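Local coordinates for protein hydrolase, haloacid dehalogenase-like family (Streptococcus pneumoniae, PDB 2FI1) that probably works as a hydrolase of the haloacid dehalogenase-like family, using a metal-binding site at the end of a Rossmann-like core next to a helical cap, at residues Ile163-Gly168 and Thr175-Ser180; Ile10-Gly15 and Lys135-Pro140; Val29-Leu34 and Glu64-Lys69; Thr23-Phe28 and Gln39-Val44. One frame throughout, in Å; residues are numbered along the deposited sequence.

Interaction 1. Residues Ile163-Gly168 and Thr175-Ser180; sequences IDIEAG and THLFTS
I165 and T175 bury the most surface in this contact, with L177 third, and I165 crosses both T175 and L177 at about a right angle. The atoms of I165 divide the contact. CG2 comes up to the hydroxyl of T175, with I165 CG2 and T175 OG1 3.6 Å apart. CD1 reaches furthest, touching T175 CB and settling on the strand backbone, where I165 CD1 is 3.7 Å from H176 O and equally far from L177 N. CG1 meets the leucine, I165 CG1 to L177 CD1 measuring 4.0 Å. The T175 methyl points to the helix backbone: placed beside its own backbone N, anti to the carbonyl carbon (OG1 chi1 65°), T175 CG2 lies 3.6 Å from I165 O and packs directly on the CA of G168, a residue without a side chain, at 3.9 Å. Short axes 8.2 Å apart run at 173°, as in a beta-alpha-beta crossover, where the helix runs antiparallel to the strands it connects. Helix 162-170 thus packs on strand 174-177, an edge strand of the parallel sheet, within the unit begun by strand 155-159; H176 bonds through its backbone to V157 and G159, and its side chain meets helix 181-188.

Interaction 2. Residues Ile10-Gly15 and Lys135-Pro140; sequences IWDLGG and KRKPNP. With CA (calcium ion), chain B.
D12 and K137 approach through their charged ends, with D12 OD1 and K137 NZ 3.6 Å apart, a close placing of opposite charges rather than a direct bond. The lysine's firmer polar partner is D164, with which NZ forms a salt bridge.

Metal bonds hold the same carboxylate. D12 grips the calcium ion through both oxygens but unevenly, D12 OD2 at 2.4 Å and D12 OD1 at 2.8 Å from the ion. G14 O adds a bond of 2.3 Å to the calcium, three waters bind as well, and D160 completes the site. OD2 of D12 also accepts from T16, which helps to fix the carboxylate's rotation. CG stands anti to the backbone N, chi1 166°, carrying the group toward the ion.

Water links the two segments further. One molecule accepts from K137 NZ at 2.8 Å and reaches W11 O; another accepts from K137 NZ at 2.7 Å and gives only a weak bond to D12 OD1.

An aspartate at the C-terminal end of the first core strand, a backbone carbonyl two residues on, a later acidic metal ligand and a lysine from a separate loop are consistent with the haloacid dehalogenase active site.

Interaction 3. Residues Val29-Leu34 and Glu64-Lys69; sequences VETLAL and ENFLEK
Helix against helix is the setting here: T31 and L32, near the end of helix 20-34, meet F66 and K69 in the first turn of helix 66-77, inside the helical part of the molecule. T31 presents its methyl to one face of the F66 ring, T31 CG2 lying 3.5 Å from F66 CE1 and 3.7 Å from F66 CD1, a CH-pi type of approach over the CD1-CE1 margin of that face rather than its centre. Rotation about the threonine's first bond explains it: with OG1 at chi1 -52°, CG2 extends anti to the backbone N and out to the other helix, while OG1 turns back to bond with A27 O one turn earlier and with N73. The hydroxyl is therefore satisfied, and the carbon branch faces the ring. L32 adds a second touch at the same ring carbon, L32 CD2 to F66 CE1 being 3.7 Å, and comes in obliquely. The T31 methyl also meets the base of K69, T31 CG2 to K69 CB measuring 4.0 Å, whereas the lysine's ammonium end leads away. F66 is further held by an edge-to-face meeting with F28 and by I56 of helix 52-59. A phenylalanine of one helix, packed between side chains of two others, joins three helices of the helical part, consistent with the cap domain of this family.

Interaction 4. Residues Thr23-Phe28 and Gln39-Val44; sequences TSTAAF and QDHDSV
T25 and V44 meet because each extends a methyl anti to its own backbone N: T25 CG2 does so with OG1 at chi1 -66°, and V44 CG1 at chi1 169°. These two methyls lie 3.8 Å apart, T25 CG2 to V44 CG1. The same T25 methyl also serves the start of the second helix, T25 CG2 sitting 3.6 Å from H41 O and as far from H41 CD2; the threonine and imidazole side chains cross there at about a right angle. V44 CG1 has a second neighbour in F28, approaching obliquely with F28 CD2 3.6 Å away. OG1 of T25 bonds to Y21 O, while CG2 makes the closer touches. H41 is fixed from both nitrogens: H41 ND1 gives a 2.7 Å bond to D42 OD1, nearly in the ring plane and on the anti lone pair, and NE2 bonds E22. D40 caps the helix start, its OD2 accepting from S43 N at 2.9 Å from above the carboxylate plane. Helix 41-50 is thus laid against helix 20-34, L48 continuing the contact onto S24, T25 and F28, as helix 52-59 and Y70 of helix 66-77 close round the phenylalanine.

Interactions 1 and 2 belong to the sheet-bearing part and touch each other, joined by the D164-K137 salt bridge. Interactions 3 and 4 share helix 20-34 on the far side of the chain's centre from interaction 2 and meet where the rings of F66 and F28 approach. Interaction 1 is a surface contact of aliphatic and backbone atoms, whereas the other three are buried. Burial takes two forms: interaction 2 is polar, with metal, carboxylate, ammonium and water, while 3 and 4 are methyl and ring contacts whose threonine hydroxyls turn back to their own helix. Both helical contacts lie in the sequence between the segments of interaction 2.

Interaction 1. Residues Ile163-Gly168 and Thr175-Ser180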
loop_
_atom_site.group_PDB
_atom_site.type_symbol
_atom_site.label_atom_id
_atom_site.label_comp_id
_atom_site.label_asym_id
_atom_site.label_seq_id
_atom_site.Cartn_x
_atom_site.Cartn_y
_atom_site.Cartn_z
ATOM N N ILE A 163 4.859 -10.964 -4.230
ATOM C CA ILE A 163 6.247 -10.484 -4.263
ATOM C C ILE A 163 6.723 -9.948 -2.909
ATOM O O ILE A 163 7.924 -9.973 -2.614
ATOM C CB ILE A 163 6.511 -9.425 -5.365
ATOM C CG1 ILE A 163 5.644 -8.174 -5.174
ATOM C CG2 ILE A 163 6.327 -10.057 -6.743
ATOM C CD1 ILE A 163 6.035 -7.030 -6.083
ATOM N N ASP A 164 5.781 -9.482 -2.085
ATOM C CA ASP A 164 6.120 -8.989 -0.751
ATOM C C ASP A 164 6.525 -10.146 0.150
ATOM O O ASP A 164 7.518 -10.080 0.877
ATOM C CB ASP A 164 4.929 -8.252 -0.153
ATOM C CG ASP A 164 4.458 -7.113 -1.026
ATOM O OD1 ASP A 164 5.304 -6.419 -1.652
ATOM O OD2 ASP A 164 3.235 -6.945 -1.140
ATOM N N ILE A 165 5.741 -11.217 0.068
ATOM C CA ILE A 165 6.015 -12.435 0.812
ATOM C C ILE A 165 7.337 -13.045 0.366
ATOM O O ILE A 165 8.161 -13.452 1.185
ATOM C CB ILE A 165 4.875 -13.486 0.612
ATOM C CG1 ILE A 165 3.496 -12.921 0.982
ATOM C CG2 ILE A 165 5.180 -14.782 1.361
ATOM C CD1 ILE A 165 3.422 -12.259 2.307
ATOM N N GLU A 166 7.540 -13.104 -0.943
ATOM C CA GLU A 166 8.765 -13.694 -1.487
ATOM C C GLU A 166 9.998 -12.902 -1.075
ATOM O O GLU A 166 11.023 -13.490 -0.727
ATOM C CB GLU A 166 8.662 -13.814 -3.005
ATOM C CG GLU A 166 7.630 -14.869 -3.423
ATOM C CD GLU A 166 7.101 -14.718 -4.836
ATOM O OE1 GLU A 166 7.402 -13.716 -5.510
ATOM O OE2 GLU A 166 6.342 -15.624 -5.266
ATOM N N ALA A 167 9.917 -11.573 -1.095
ATOM C CA ALA A 167 11.043 -10.754 -0.650
ATOM C C ALA A 167 11.342 -10.987 0.819
ATOM O O ALA A 167 12.501 -11.147 1.219
ATOM C CB ALA A 167 10.795 -9.272 -0.908
ATOM N N GLY A 168 10.294 -11.000 1.636
ATOM C CA GLY A 168 10.472 -11.217 3.071
ATOM C C GLY A 168 11.116 -12.562 3.356
ATOM O O GLY A 168 12.068 -12.649 4.139
ATOM N N THR A 175 6.625 -13.418 7.459
ATOM C CA THR A 175 5.760 -12.643 6.583
ATOM C C THR A 175 4.285 -12.736 6.973
ATOM O O THR A 175 3.858 -13.688 7.635
ATOM C CB THR A 175 5.923 -13.078 5.113
ATOM O OG1 THR A 175 5.467 -14.424 4.950
ATOM C CG2 THR A 175 7.365 -12.967 4.665
ATOM N N HIS A 176 3.520 -11.742 6.537
ATOM C CA HIS A 176 2.080 -11.754 6.663
ATOM C C HIS A 176 1.473 -11.244 5.368
ATOM O O HIS A 176 1.778 -10.149 4.924
ATOM C CB HIS A 176 1.625 -10.870 7.827
ATOM C CG HIS A 176 0.140 -10.834 7.999
ATOM N ND1 HIS A 176 -0.552 -11.836 8.642
ATOM C CD2 HIS A 176 -0.791 -9.947 7.570
ATOM C CE1 HIS A 176 -1.844 -11.554 8.622
ATOM N NE2 HIS A 176 -2.017 -10.416 7.975
ATOM N N LEU A 177 0.630 -12.070 4.755
ATOM C CA LEU A 177 -0.093 -11.696 3.558
ATOM C C LEU A 177 -1.330 -10.922 3.981
ATOM O O LEU A 177 -2.318 -11.491 4.452
ATOM C CB LEU A 177 -0.469 -12.948 2.765
ATOM C CG LEU A 177 -1.209 -12.744 1.446
ATOM C CD1 LEU A 177 -0.342 -12.030 0.458
ATOM C CD2 LEU A 177 -1.644 -14.112 0.913
ATOM N N PHE A 178 -1.252 -9.605 3.835
ATOM C CA PHE A 178 -2.273 -8.719 4.367
ATOM C C PHE A 178 -3.602 -8.845 3.656
ATOM O O PHE A 178 -3.657 -8.762 2.425
ATOM C CB PHE A 178 -1.800 -7.275 4.227
ATOM C CG PHE A 178 -2.775 -6.275 4.765
ATOM C CD1 PHE A 178 -2.800 -5.986 6.120
ATOM C CD2 PHE A 178 -3.686 -5.651 3.927
ATOM C CE1 PHE A 178 -3.705 -5.066 6.616
ATOM C CE2 PHE A 178 -4.589 -4.738 4.426
ATOM C CZ PHE A 178 -4.591 -4.452 5.763
ATOM N N THR A 179 -4.663 -9.016 4.441
ATOM C CA THR A 179 -6.026 -8.946 3.932
ATOM C C THR A 179 -6.863 -7.881 4.643
ATOM O O THR A 179 -7.680 -7.220 4.016
ATOM C CB THR A 179 -6.727 -10.306 3.998
ATOM O OG1 THR A 179 -6.654 -10.831 5.328
ATOM C CG2 THR A 179 -6.066 -11.296 3.040
ATOM N N SER A 180 -6.672 -7.710 5.951
ATOM C CA SER A 180 -7.340 -6.639 6.698
ATOM C C SER A 180 -6.589 -6.299 7.970
ATOM O O SER A 180 -5.839 -7.107 8.499
ATOM C CB SER A 180 -8.781 -7.005 7.060
ATOM O OG SER A 180 -8.840 -8.041 8.023
#

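Interaction 2. Residues Ile10-Gly15 and Lys135-Pro140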
loop_
_atom_site.group_PDB
_atom_site.type_symbol
_atom_site.label_atom_id
_atom_site.label_comp_id
_atom_site.label_asym_id
_atom_site.label_seq_id
_atom_site.Cartn_x
_atom_site.Cartn_y
_atom_site.Cartn_z
ATOM N N ILE A 10 8.089 -4.340 8.691
ATOM C CA ILE A 10 8.444 -3.775 7.404
ATOM C C ILE A 10 7.191 -3.800 6.539
ATOM O O ILE A 10 6.729 -4.867 6.126
ATOM C CB ILE A 10 9.588 -4.540 6.724
ATOM C CG1 ILE A 10 10.838 -4.554 7.612
ATOM C CG2 ILE A 10 9.911 -3.874 5.384
ATOM C CD1 ILE A 10 11.990 -5.350 7.023
ATOM N N TRP A 11 6.669 -2.615 6.263
ATOM C CA TRP A 11 5.379 -2.438 5.629
ATOM C C TRP A 11 5.472 -2.146 4.145
ATOM O O TRP A 11 6.476 -1.631 3.647
ATOM C CB TRP A 11 4.644 -1.263 6.271
ATOM C CG TRP A 11 4.326 -1.429 7.729
ATOM C CD1 TRP A 11 5.056 -0.971 8.784
ATOM C CD2 TRP A 11 3.166 -2.056 8.278
ATOM N NE1 TRP A 11 4.430 -1.285 9.957
ATOM C CE2 TRP A 11 3.275 -1.961 9.679
ATOM C CE3 TRP A 11 2.053 -2.699 7.727
ATOM C CZ2 TRP A 11 2.301 -2.466 10.544
ATOM C CZ3 TRP A 11 1.090 -3.215 8.593
ATOM C CH2 TRP A 11 1.228 -3.092 9.984
ATOM N N ASP A 12 4.377 -2.481 3.499
ATOM C CA ASP A 12 4.029 -2.135 2.135
ATOM C C ASP A 12 2.993 -1.004 2.225
ATOM O O ASP A 12 2.207 -0.965 3.165
ATOM C CB ASP A 12 3.474 -3.419 1.500
ATOM C CG ASP A 12 2.751 -3.218 0.194
ATOM O OD1 ASP A 12 3.316 -2.634 -0.742
ATOM O OD2 ASP A 12 1.632 -3.782 0.092
ATOM N N LEU A 13 2.993 -0.082 1.266
ATOM C CA LEU A 13 2.078 1.049 1.291
ATOM C C LEU A 13 0.766 0.682 0.589
ATOM O O LEU A 13 -0.208 0.354 1.235
ATOM C CB LEU A 13 2.736 2.287 0.669
ATOM C CG LEU A 13 1.916 3.583 0.713
ATOM C CD1 LEU A 13 1.597 3.999 2.151
ATOM C CD2 LEU A 13 2.664 4.689 -0.016
ATOM N N GLY A 14 0.756 0.697 -0.739
ATOM C CA GLY A 14 -0.471 0.443 -1.488
ATOM C C GLY A 14 -1.015 -0.942 -1.218
ATOM O O GLY A 14 -0.287 -1.928 -1.324
ATOM N N GLY A 15 -2.293 -1.023 -0.870
ATOM C CA GLY A 15 -2.954 -2.301 -0.630
ATOM C C GLY A 15 -2.774 -2.884 0.766
ATOM O O GLY A 15 -3.374 -3.915 1.086
ATOM N N LYS A 135 16.841 -2.873 -5.993
ATOM C CA LYS A 135 16.012 -3.675 -6.867
ATOM C C LYS A 135 14.590 -3.797 -6.320
ATOM O O LYS A 135 14.346 -3.600 -5.121
ATOM C CB LYS A 135 16.612 -5.071 -7.057
ATOM C CG LYS A 135 17.981 -5.069 -7.715
ATOM C CD LYS A 135 17.904 -4.587 -9.142
ATOM C CE LYS A 135 19.213 -4.830 -9.874
ATOM N NZ LYS A 135 20.353 -4.111 -9.250
ATOM N N ARG A 136 13.655 -4.107 -7.208
ATOM C CA ARG A 136 12.263 -4.291 -6.840
ATOM C C ARG A 136 12.067 -5.646 -6.177
ATOM O O ARG A 136 12.739 -6.628 -6.507
ATOM C CB ARG A 136 11.365 -4.187 -8.078
ATOM C CG ARG A 136 11.381 -2.789 -8.711
ATOM C CD ARG A 136 10.554 -2.700 -9.993
ATOM N NE ARG A 136 9.116 -2.795 -9.735
ATOM C CZ ARG A 136 8.381 -3.905 -9.835
ATOM N NH1 ARG A 136 8.916 -5.052 -10.210
ATOM N NH2 ARG A 136 7.089 -3.856 -9.547
ATOM N N LYS A 137 11.124 -5.691 -5.252
ATOM C CA LYS A 137 10.589 -6.955 -4.756
ATOM C C LYS A 137 10.140 -7.764 -5.982
ATOM O O LYS A 137 9.615 -7.194 -6.932
ATOM C CB LYS A 137 9.431 -6.700 -3.787
ATOM C CG LYS A 137 9.821 -5.888 -2.555
ATOM C CD LYS A 137 8.635 -5.513 -1.681
ATOM C CE LYS A 137 7.775 -4.420 -2.295
ATOM N NZ LYS A 137 6.573 -4.103 -1.452
ATOM N N PRO A 138 10.306 -9.095 -5.965
ATOM C CA PRO A 138 10.682 -9.973 -4.852
ATOM C C PRO A 138 12.177 -10.077 -4.523
ATOM O O PRO A 138 12.548 -10.843 -3.632
ATOM C CB PRO A 138 10.162 -11.334 -5.319
ATOM C CG PRO A 138 10.362 -11.281 -6.800
ATOM C CD PRO A 138 10.027 -9.873 -7.190
ATOM N N ASN A 139 13.039 -9.316 -5.190
ATOM C CA ASN A 139 14.452 -9.327 -4.818
ATOM C C ASN A 139 14.551 -8.845 -3.366
ATOM O O ASN A 139 13.960 -7.818 -3.028
ATOM C CB ASN A 139 15.262 -8.431 -5.771
ATOM C CG ASN A 139 16.753 -8.576 -5.597
ATOM O OD1 ASN A 139 17.281 -8.413 -4.510
ATOM N ND2 ASN A 139 17.450 -8.836 -6.695
ATOM N N PRO A 140 15.262 -9.591 -2.496
ATOM C CA PRO A 140 15.357 -9.202 -1.091
ATOM C C PRO A 140 16.340 -8.078 -0.756
ATOM O O PRO A 140 16.521 -7.778 0.416
ATOM C CB PRO A 140 15.822 -10.493 -0.412
ATOM C CG PRO A 140 16.677 -11.146 -1.467
ATOM C CD PRO A 140 15.972 -10.861 -2.764
HETATM CA CA CA B . 1.149 -3.472 -2.219
HETATM O O HOH W 1 7.201 -3.552 1.200
HETATM O O HOH W 2 6.020 -1.774 -2.704
HETATM O O HOH W 3 -0.568 -3.667 -3.881
HETATM O O HOH W 4 2.759 -5.054 -2.979
HETATM O O HOH W 5 2.165 -1.808 -3.490
#

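Interaction 3. Residues Val29-Leu34 and Glu64-Lys69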
loop_
_atom_site.group_PDB
_atom_site.type_symbol
_atom_site.label_atom_id
_atom_site.label_comp_id
_atom_site.label_asym_id
_atom_site.label_seq_id
_atom_site.Cartn_x
_atom_site.Cartn_y
_atom_site.Cartn_z
ATOM N N VAL A 29 -15.396 5.864 -10.969
ATOM C CA VAL A 29 -16.858 5.968 -10.959
ATOM C C VAL A 29 -17.290 7.382 -11.362
ATOM O O VAL A 29 -18.204 7.548 -12.178
ATOM C CB VAL A 29 -17.414 5.581 -9.566
ATOM C CG1 VAL A 29 -18.892 5.958 -9.424
ATOM C CG2 VAL A 29 -17.220 4.089 -9.303
ATOM N N GLU A 30 -16.635 8.407 -10.828
ATOM C CA GLU A 30 -17.022 9.770 -11.179
ATOM C C GLU A 30 -16.720 10.079 -12.646
ATOM O O GLU A 30 -17.486 10.794 -13.307
ATOM C CB GLU A 30 -16.414 10.795 -10.217
ATOM C CG GLU A 30 -14.947 11.043 -10.317
ATOM C CD GLU A 30 -14.476 12.097 -9.312
ATOM O OE1 GLU A 30 -15.329 12.833 -8.757
ATOM O OE2 GLU A 30 -13.263 12.180 -9.055
ATOM N N THR A 31 -15.636 9.522 -13.177
ATOM C CA THR A 31 -15.302 9.711 -14.593
ATOM C C THR A 31 -16.330 9.007 -15.498
ATOM O O THR A 31 -16.777 9.586 -16.494
ATOM C CB THR A 31 -13.865 9.243 -14.906
ATOM O OG1 THR A 31 -12.944 9.855 -13.993
ATOM C CG2 THR A 31 -13.463 9.616 -16.330
ATOM N N LEU A 32 -16.732 7.785 -15.154
ATOM C CA LEU A 32 -17.818 7.105 -15.872
ATOM C C LEU A 32 -19.091 7.951 -15.930
ATOM O O LEU A 32 -19.761 8.001 -16.972
ATOM C CB LEU A 32 -18.142 5.754 -15.238
ATOM C CG LEU A 32 -17.142 4.620 -15.450
ATOM C CD1 LEU A 32 -17.551 3.454 -14.568
ATOM C CD2 LEU A 32 -17.074 4.194 -16.906
ATOM N N ALA A 33 -19.409 8.629 -14.832
ATOM C CA ALA A 33 -20.639 9.424 -14.758
ATOM C C ALA A 33 -20.626 10.576 -15.760
ATOM O O ALA A 33 -21.688 10.986 -16.236
ATOM C CB ALA A 33 -20.856 9.940 -13.349
ATOM N N LEU A 34 -19.442 11.085 -16.093
ATOM C CA LEU A 34 -19.307 12.142 -17.110
ATOM C C LEU A 34 -19.817 11.681 -18.470
ATOM O O LEU A 34 -20.251 12.505 -19.287
ATOM C CB LEU A 34 -17.851 12.583 -17.268
ATOM C CG LEU A 34 -17.174 13.250 -16.079
ATOM C CD1 LEU A 34 -15.686 13.388 -16.351
ATOM C CD2 LEU A 34 -17.808 14.606 -15.790
ATOM N N GLU A 64 -14.188 8.249 -25.191
ATOM C CA GLU A 64 -13.132 9.121 -25.701
ATOM C C GLU A 64 -12.516 9.957 -24.581
ATOM O O GLU A 64 -13.236 10.591 -23.819
ATOM C CB GLU A 64 -13.686 10.039 -26.803
ATOM C CG GLU A 64 -12.630 10.911 -27.483
ATOM C CD GLU A 64 -13.163 11.674 -28.688
ATOM O OE1 GLU A 64 -14.358 12.047 -28.689
ATOM O OE2 GLU A 64 -12.375 11.909 -29.636
ATOM N N ASN A 65 -11.182 9.956 -24.506
ATOM C CA ASN A 65 -10.420 10.703 -23.487
ATOM C C ASN A 65 -10.628 10.202 -22.052
ATOM O O ASN A 65 -10.335 10.931 -21.103
ATOM C CB ASN A 65 -10.738 12.208 -23.529
ATOM C CG ASN A 65 -10.578 12.812 -24.916
ATOM O OD1 ASN A 65 -9.629 12.501 -25.636
ATOM N ND2 ASN A 65 -11.510 13.689 -25.291
ATOM N N PHE A 66 -11.128 8.979 -21.888
ATOM C CA PHE A 66 -11.493 8.498 -20.552
ATOM C C PHE A 66 -10.283 8.430 -19.632
ATOM O O PHE A 66 -10.318 8.965 -18.524
ATOM C CB PHE A 66 -12.163 7.125 -20.610
ATOM C CG PHE A 66 -12.513 6.577 -19.251
ATOM C CD1 PHE A 66 -13.753 6.834 -18.689
ATOM C CD2 PHE A 66 -11.589 5.830 -18.519
ATOM C CE1 PHE A 66 -14.072 6.342 -17.418
ATOM C CE2 PHE A 66 -11.902 5.352 -17.257
ATOM C CZ PHE A 66 -13.141 5.608 -16.709
ATOM N N LEU A 67 -9.221 7.769 -20.086
ATOM C CA LEU A 67 -8.040 7.563 -19.233
ATOM C C LEU A 67 -7.483 8.885 -18.735
ATOM O O LEU A 67 -7.184 9.040 -17.557
ATOM C CB LEU A 67 -6.946 6.771 -19.959
ATOM C CG LEU A 67 -5.669 6.512 -19.129
ATOM C CD1 LEU A 67 -5.140 5.138 -19.373
ATOM C CD2 LEU A 67 -4.582 7.551 -19.377
ATOM N N GLU A 68 -7.332 9.841 -19.641
ATOM C CA GLU A 68 -6.780 11.131 -19.281
ATOM C C GLU A 68 -7.605 11.817 -18.198
ATOM O O GLU A 68 -7.060 12.345 -17.229
ATOM C CB GLU A 68 -6.686 12.025 -20.514
ATOM C CG GLU A 68 -5.755 13.178 -20.311
ATOM C CD GLU A 68 -5.462 13.948 -21.587
ATOM O OE1 GLU A 68 -5.898 13.521 -22.684
ATOM O OE2 GLU A 68 -4.776 14.983 -21.478
ATOM N N LYS A 69 -8.925 11.811 -18.370
ATOM C CA LYS A 69 -9.826 12.427 -17.409
ATOM C C LYS A 69 -9.837 11.651 -16.096
ATOM O O LYS A 69 -9.856 12.246 -15.023
ATOM C CB LYS A 69 -11.238 12.510 -17.981
ATOM C CG LYS A 69 -11.373 13.426 -19.192
ATOM C CD LYS A 69 -12.759 13.306 -19.792
ATOM C CE LYS A 69 -12.890 14.107 -21.078
ATOM N NZ LYS A 69 -12.946 15.571 -20.820
#

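Interaction 4. Residues Thr23-Phe28 and Gln39-Val44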
loop_
_atom_site.group_PDB
_atom_site.type_symbol
_atom_site.label_atom_id
_atom_site.label_comp_id
_atom_site.label_asym_id
_atom_site.label_seq_id
_atom_site.Cartn_x
_atom_site.Cartn_y
_atom_site.Cartn_z
ATOM N N THR A 23 -9.475 5.366 -3.552
ATOM C CA THR A 23 -9.392 6.656 -4.213
ATOM C C THR A 23 -9.493 6.500 -5.738
ATOM O O THR A 23 -10.136 7.305 -6.418
ATOM C CB THR A 23 -8.119 7.435 -3.806
ATOM O OG1 THR A 23 -7.014 6.543 -3.677
ATOM C CG2 THR A 23 -8.325 8.171 -2.486
ATOM N N SER A 24 -8.879 5.453 -6.283
ATOM C CA SER A 24 -8.966 5.201 -7.712
ATOM C C SER A 24 -10.389 4.843 -8.129
ATOM O O SER A 24 -10.874 5.329 -9.149
ATOM C CB SER A 24 -7.988 4.100 -8.104
ATOM O OG SER A 24 -6.644 4.538 -7.940
ATOM N N THR A 25 -11.073 4.036 -7.325
ATOM C CA THR A 25 -12.466 3.678 -7.612
ATOM C C THR A 25 -13.358 4.915 -7.604
ATOM O O THR A 25 -14.184 5.101 -8.500
ATOM C CB THR A 25 -12.990 2.629 -6.617
ATOM O OG1 THR A 25 -12.268 1.405 -6.804
ATOM C CG2 THR A 25 -14.482 2.365 -6.803
ATOM N N ALA A 26 -13.188 5.772 -6.611
ATOM C CA ALA A 26 -13.976 6.991 -6.549
ATOM C C ALA A 26 -13.783 7.804 -7.820
ATOM O O ALA A 26 -14.758 8.254 -8.431
ATOM C CB ALA A 26 -13.599 7.804 -5.313
ATOM N N ALA A 27 -12.533 7.964 -8.242
ATOM C CA ALA A 27 -12.226 8.704 -9.475
ATOM C C ALA A 27 -12.782 8.010 -10.726
ATOM O O ALA A 27 -13.274 8.666 -11.639
ATOM C CB ALA A 27 -10.745 8.899 -9.614
ATOM N N PHE A 28 -12.717 6.684 -10.773
ATOM C CA PHE A 28 -13.167 5.933 -11.940
ATOM C C PHE A 28 -14.691 6.024 -12.081
ATOM O O PHE A 28 -15.220 6.257 -13.172
ATOM C CB PHE A 28 -12.708 4.483 -11.797
ATOM C CG PHE A 28 -12.739 3.689 -13.075
ATOM C CD1 PHE A 28 -11.572 3.467 -13.790
ATOM C CD2 PHE A 28 -13.926 3.134 -13.544
ATOM C CE1 PHE A 28 -11.585 2.708 -14.956
ATOM C CE2 PHE A 28 -13.947 2.385 -14.704
ATOM C CZ PHE A 28 -12.778 2.171 -15.416
ATOM N N GLN A 39 -21.640 2.614 -12.711
ATOM C CA GLN A 39 -21.191 1.289 -12.291
ATOM C C GLN A 39 -20.969 1.312 -10.793
ATOM O O GLN A 39 -20.629 2.348 -10.216
ATOM C CB GLN A 39 -19.900 0.874 -13.007
ATOM C CG GLN A 39 -20.070 0.603 -14.496
ATOM C CD GLN A 39 -20.853 -0.665 -14.818
ATOM O OE1 GLN A 39 -21.169 -1.468 -13.934
ATOM N NE2 GLN A 39 -21.155 -0.859 -16.102
ATOM N N ASP A 40 -21.159 0.160 -10.169
ATOM C CA ASP A 40 -21.082 0.051 -8.722
ATOM C C ASP A 40 -19.642 0.023 -8.205
ATOM O O ASP A 40 -18.718 -0.454 -8.872
ATOM C CB ASP A 40 -21.845 -1.186 -8.234
ATOM C CG ASP A 40 -21.188 -2.481 -8.648
ATOM O OD1 ASP A 40 -21.378 -2.899 -9.803
ATOM O OD2 ASP A 40 -20.491 -3.059 -7.799
ATOM N N HIS A 41 -19.483 0.514 -6.985
ATOM C CA HIS A 41 -18.200 0.574 -6.302
ATOM C C HIS A 41 -17.445 -0.749 -6.303
ATOM O O HIS A 41 -16.277 -0.805 -6.691
ATOM C CB HIS A 41 -18.418 1.040 -4.859
ATOM C CG HIS A 41 -17.190 0.961 -4.007
ATOM N ND1 HIS A 41 -16.772 -0.208 -3.412
ATOM C CD2 HIS A 41 -16.280 1.905 -3.665
ATOM C CE1 HIS A 41 -15.656 0.018 -2.739
ATOM N NE2 HIS A 41 -15.343 1.296 -2.868
ATOM N N ASP A 42 -18.089 -1.819 -5.846
ATOM C CA ASP A 42 -17.367 -3.064 -5.613
ATOM C C ASP A 42 -16.859 -3.680 -6.916
ATOM O O ASP A 42 -15.774 -4.253 -6.938
ATOM C CB ASP A 42 -18.234 -4.078 -4.854
ATOM C CG ASP A 42 -18.503 -3.677 -3.417
ATOM O OD1 ASP A 42 -18.051 -2.598 -2.975
ATOM O OD2 ASP A 42 -19.189 -4.468 -2.724
ATOM N N SER A 43 -17.627 -3.557 -7.994
ATOM C CA SER A 43 -17.197 -4.081 -9.296
ATOM C C SER A 43 -15.993 -3.330 -9.827
ATOM O O SER A 43 -15.051 -3.940 -10.335
ATOM C CB SER A 43 -18.309 -3.996 -10.335
ATOM O OG SER A 43 -19.403 -4.831 -9.983
ATOM N N VAL A 44 -16.050 -2.008 -9.733
ATOM C CA VAL A 44 -14.970 -1.158 -10.221
ATOM C C VAL A 44 -13.697 -1.387 -9.398
ATOM O O VAL A 44 -12.602 -1.509 -9.957
ATOM C CB VAL A 44 -15.394 0.319 -10.219
ATOM C CG1 VAL A 44 -14.213 1.244 -10.463
ATOM C CG2 VAL A 44 -16.464 0.556 -11.286
#